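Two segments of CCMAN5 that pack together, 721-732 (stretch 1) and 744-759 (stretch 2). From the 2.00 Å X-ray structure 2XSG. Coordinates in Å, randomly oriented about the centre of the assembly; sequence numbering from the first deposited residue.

Stretch 1 (721-732) VQSATLDGATFG
Stretch 2 (744-759) GADLAFRMGEQPSDWG

Strands 721-726 and 746-752 run antiparallel, their axes 158° apart and 4.5 Å at closest approach. The register pairs Leu726 with Leu747, Thr725 with Ala748, Ala724 with Phe749 and Ser723 with Arg750, at CA-CA distances of 4.5 to 5.3 Å; a bulge then shifts it by one, so that Val721 faces Met751 (CA to CA 4.7 Å). Gln722, at phi/psi -101/-34, breaks the extended run there.

Alternate residues carry the ladder, and the bulge is where the pattern breaks. Thr725 N donates to Ala748 O (2.9 Å) and Ala748 N returns to Thr725 O (3.0 Å). Arg750 N donates to Ser723 O (2.9 Å), but Arg750 O takes Gln722 N (2.6 Å). At the far end, Asp727 N reaches Asp746 O (2.8 Å), and Asp727 OD1 (chi1 m) accepts from Asp746 N (2.7 Å), a carboxylate continuing the ladder. Asp727 is also second in a type I' turn from Leu726 to Ala729 (Asp727 phi/psi 49/47, Gly728 87/-13), closed by Ala729 N to Leu726 O, 3.1 Å. Gly728 N donates to a water (2.9 Å) that donates to Asp746 O (2.7 Å) and is hydrogen-bonded to Thr725 OG1 (2.9 Å).

Val721 O, which points away from strand 746-752, accepts from Ser756 OG (2.7 Å) and from a second water (2.9 Å), which accepts from Ser756 N (3.0 Å). Ser756 OG (chi1 p) also accepts from Trp758 N (3.0 Å).

Val721 (t), Ala724, Leu726 and Leu747 (both t, p), Phe749 (m) and Met751 share the apolar face. Against it lies Trp758 (t, chi2 81°), Val721 CG1 sitting 3.9 Å from its six-membered ring's centroid, while Trp758 NE1 donates to Phe731 O (2.8 Å). Ala724 CB fits 3.5 Å from Phe749 CD1; Phe731 (t) CD2 meets Leu747 CD1 at 3.7 Å. On the other face, Ser723 OG lies over the Arg750 guanidinium. Gly752 is bare where a CB would strike Gln722 CD.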

# COMPACT_ATOMS: atom_id res chain seq x y z
N VAL A 721 -28.95 -1.77 6.70
CA VAL A 721 -29.77 -1.46 5.53
C VAL A 721 -31.19 -1.97 5.76
O VAL A 721 -31.36 -3.09 6.20
CB VAL A 721 -29.17 -2.04 4.24
CG1 VAL A 721 -30.10 -1.81 3.05
CG2 VAL A 721 -27.78 -1.42 3.98
N GLN A 722 -32.20 -1.12 5.52
CA GLN A 722 -33.61 -1.50 5.69
C GLN A 722 -34.25 -1.82 4.35
O GLN A 722 -35.14 -2.66 4.27
CB GLN A 722 -34.40 -0.38 6.37
CG GLN A 722 -33.78 0.13 7.65
CD GLN A 722 -33.62 -0.97 8.72
OE1 GLN A 722 -32.49 -1.29 9.14
NE2 GLN A 722 -34.73 -1.52 9.17
N SER A 723 -33.82 -1.11 3.31
CA SER A 723 -34.32 -1.30 1.96
C SER A 723 -33.36 -0.57 1.04
O SER A 723 -32.52 0.20 1.51
CB SER A 723 -35.74 -0.74 1.81
OG SER A 723 -35.71 0.66 1.66
N ALA A 724 -33.49 -0.81 -0.27
CA ALA A 724 -32.59 -0.18 -1.25
C ALA A 724 -33.27 0.01 -2.59
O ALA A 724 -34.20 -0.73 -2.92
CB ALA A 724 -31.33 -1.02 -1.42
N THR A 725 -32.81 1.01 -3.35
CA THR A 725 -33.14 1.14 -4.78
C THR A 725 -31.89 1.31 -5.64
O THR A 725 -30.87 1.84 -5.17
CB THR A 725 -34.11 2.32 -5.11
OG1 THR A 725 -33.51 3.57 -4.77
CG2 THR A 725 -35.46 2.17 -4.42
N LEU A 726 -31.99 0.86 -6.89
CA LEU A 726 -30.96 1.05 -7.90
C LEU A 726 -31.58 1.78 -9.09
O LEU A 726 -32.50 1.26 -9.74
CB LEU A 726 -30.37 -0.29 -8.36
CG LEU A 726 -29.25 -0.21 -9.41
CD1 LEU A 726 -28.02 0.58 -8.89
CD2 LEU A 726 -28.83 -1.60 -9.92
N ASP A 727 -31.12 3.01 -9.33
CA ASP A 727 -31.69 3.88 -10.37
C ASP A 727 -33.22 3.93 -10.26
O ASP A 727 -33.93 3.75 -11.27
CB ASP A 727 -31.26 3.40 -11.76
CG ASP A 727 -29.76 3.52 -11.99
OD1 ASP A 727 -29.09 4.32 -11.31
OD2 ASP A 727 -29.23 2.82 -12.88
N GLY A 728 -33.71 4.13 -9.04
CA GLY A 728 -35.14 4.30 -8.76
C GLY A 728 -35.97 3.04 -8.51
O GLY A 728 -37.09 3.13 -8.02
N ALA A 729 -35.41 1.87 -8.83
CA ALA A 729 -36.15 0.62 -8.79
C ALA A 729 -35.70 -0.25 -7.63
O ALA A 729 -34.52 -0.27 -7.29
CB ALA A 729 -35.97 -0.15 -10.13
N THR A 730 -36.66 -0.97 -7.02
CA THR A 730 -36.38 -1.83 -5.86
C THR A 730 -35.18 -2.73 -6.13
O THR A 730 -35.12 -3.39 -7.16
CB THR A 730 -37.60 -2.71 -5.48
OG1 THR A 730 -38.73 -1.87 -5.27
CG2 THR A 730 -37.34 -3.47 -4.17
N PHE A 731 -34.24 -2.73 -5.21
CA PHE A 731 -33.00 -3.48 -5.35
C PHE A 731 -32.81 -4.40 -4.13
O PHE A 731 -32.84 -3.93 -2.99
CB PHE A 731 -31.84 -2.50 -5.49
CG PHE A 731 -30.51 -3.16 -5.64
CD1 PHE A 731 -30.24 -3.98 -6.74
CD2 PHE A 731 -29.51 -2.92 -4.71
CE1 PHE A 731 -28.98 -4.60 -6.88
CE2 PHE A 731 -28.25 -3.51 -4.85
CZ PHE A 731 -28.00 -4.36 -5.93
N GLY A 732 -32.61 -5.69 -4.39
CA GLY A 732 -32.52 -6.65 -3.30
C GLY A 732 -31.32 -7.57 -3.32
O GLY A 732 -31.31 -8.60 -2.64
N GLY A 744 -22.39 5.01 -13.59
CA GLY A 744 -22.94 6.24 -13.00
C GLY A 744 -24.30 6.01 -12.37
O GLY A 744 -25.17 6.88 -12.42
N ALA A 745 -24.49 4.84 -11.77
CA ALA A 745 -25.76 4.49 -11.15
C ALA A 745 -26.06 5.29 -9.86
O ALA A 745 -25.15 5.85 -9.23
CB ALA A 745 -25.81 3.00 -10.87
N ASP A 746 -27.34 5.34 -9.49
CA ASP A 746 -27.78 5.88 -8.22
C ASP A 746 -28.19 4.73 -7.32
O ASP A 746 -29.26 4.14 -7.49
CB ASP A 746 -28.99 6.82 -8.38
CG ASP A 746 -28.65 8.10 -9.10
OD1 ASP A 746 -29.17 8.29 -10.21
OD2 ASP A 746 -27.87 8.90 -8.57
N LEU A 747 -27.33 4.40 -6.36
CA LEU A 747 -27.62 3.34 -5.39
C LEU A 747 -28.03 4.02 -4.09
O LEU A 747 -27.22 4.70 -3.45
CB LEU A 747 -26.41 2.43 -5.20
CG LEU A 747 -26.45 1.25 -4.22
CD1 LEU A 747 -27.44 0.18 -4.69
CD2 LEU A 747 -25.07 0.64 -4.08
N ALA A 748 -29.29 3.87 -3.71
CA ALA A 748 -29.84 4.55 -2.56
C ALA A 748 -30.26 3.57 -1.47
O ALA A 748 -31.15 2.76 -1.68
CB ALA A 748 -31.03 5.40 -2.97
N PHE A 749 -29.63 3.66 -0.31
CA PHE A 749 -30.01 2.82 0.81
C PHE A 749 -30.86 3.57 1.84
O PHE A 749 -30.68 4.76 2.04
CB PHE A 749 -28.77 2.24 1.49
CG PHE A 749 -27.98 1.32 0.62
CD1 PHE A 749 -28.46 0.06 0.29
CD2 PHE A 749 -26.74 1.72 0.12
CE1 PHE A 749 -27.73 -0.79 -0.52
CE2 PHE A 749 -26.01 0.88 -0.70
CZ PHE A 749 -26.49 -0.38 -1.01
N ARG A 750 -31.78 2.86 2.48
CA ARG A 750 -32.50 3.37 3.64
C ARG A 750 -31.92 2.67 4.87
O ARG A 750 -31.96 1.44 4.98
CB ARG A 750 -34.01 3.09 3.50
CG ARG A 750 -34.93 3.76 4.55
CD ARG A 750 -36.43 3.40 4.30
NE ARG A 750 -36.86 3.72 2.93
CZ ARG A 750 -38.06 3.47 2.41
NH1 ARG A 750 -39.03 2.89 3.13
NH2 ARG A 750 -38.31 3.80 1.14
N MET A 751 -31.35 3.45 5.79
CA MET A 751 -30.66 2.90 6.96
C MET A 751 -31.53 2.93 8.21
O MET A 751 -32.46 3.73 8.30
CB MET A 751 -29.36 3.66 7.22
CG MET A 751 -28.49 3.83 6.00
SD MET A 751 -27.96 2.25 5.28
CE MET A 751 -26.75 1.65 6.45
N GLY A 752 -31.22 2.07 9.17
CA GLY A 752 -31.97 2.01 10.42
C GLY A 752 -31.14 1.37 11.52
O GLY A 752 -30.06 0.84 11.28
N GLU A 753 -31.66 1.42 12.73
CA GLU A 753 -30.91 1.04 13.91
C GLU A 753 -31.03 -0.45 14.25
O GLU A 753 -30.32 -0.94 15.13
CB GLU A 753 -31.32 1.92 15.10
CG GLU A 753 -30.87 3.38 14.93
CD GLU A 753 -31.13 4.25 16.14
OE1 GLU A 753 -31.21 3.70 17.27
OE2 GLU A 753 -31.22 5.49 15.97
N GLN A 754 -31.92 -1.15 13.54
CA GLN A 754 -32.12 -2.58 13.76
C GLN A 754 -31.81 -3.39 12.52
O GLN A 754 -32.00 -2.91 11.42
CB GLN A 754 -33.57 -2.86 14.20
CG GLN A 754 -34.20 -1.83 15.15
CD GLN A 754 -33.51 -1.77 16.49
OE1 GLN A 754 -32.96 -2.77 16.96
NE2 GLN A 754 -33.54 -0.59 17.13
N PRO A 755 -31.33 -4.65 12.69
CA PRO A 755 -31.17 -5.56 11.55
C PRO A 755 -32.49 -5.78 10.81
O PRO A 755 -33.56 -5.87 11.45
CB PRO A 755 -30.73 -6.89 12.18
CG PRO A 755 -30.36 -6.60 13.57
CD PRO A 755 -30.95 -5.27 13.97
N SER A 756 -32.42 -5.88 9.49
CA SER A 756 -33.59 -6.21 8.67
C SER A 756 -33.28 -7.45 7.83
O SER A 756 -32.13 -7.93 7.80
CB SER A 756 -33.97 -5.02 7.77
OG SER A 756 -33.23 -5.04 6.56
N ASP A 757 -34.30 -7.97 7.15
CA ASP A 757 -34.13 -9.08 6.23
C ASP A 757 -33.88 -8.61 4.77
O ASP A 757 -33.95 -9.42 3.83
CB ASP A 757 -35.33 -10.06 6.32
CG ASP A 757 -36.66 -9.42 5.94
OD1 ASP A 757 -36.70 -8.23 5.55
OD2 ASP A 757 -37.70 -10.12 6.04
N TRP A 758 -33.56 -7.33 4.58
CA TRP A 758 -33.15 -6.85 3.25
C TRP A 758 -32.00 -7.69 2.71
O TRP A 758 -31.05 -7.98 3.43
CB TRP A 758 -32.71 -5.37 3.24
CG TRP A 758 -32.20 -4.97 1.87
CD1 TRP A 758 -32.97 -4.62 0.79
CD2 TRP A 758 -30.84 -4.95 1.41
NE1 TRP A 758 -32.18 -4.35 -0.29
CE2 TRP A 758 -30.86 -4.54 0.06
CE3 TRP A 758 -29.59 -5.20 2.01
CZ2 TRP A 758 -29.70 -4.39 -0.72
CZ3 TRP A 758 -28.42 -5.05 1.25
CH2 TRP A 758 -28.49 -4.64 -0.11
N GLY A 759 -32.09 -8.06 1.44
CA GLY A 759 -31.05 -8.81 0.75
C GLY A 759 -30.98 -10.30 0.99
O GLY A 759 -30.11 -10.97 0.43
O HOH W 1 -30.05 -5.14 7.77
O HOH W 2 -31.88 4.60 -6.89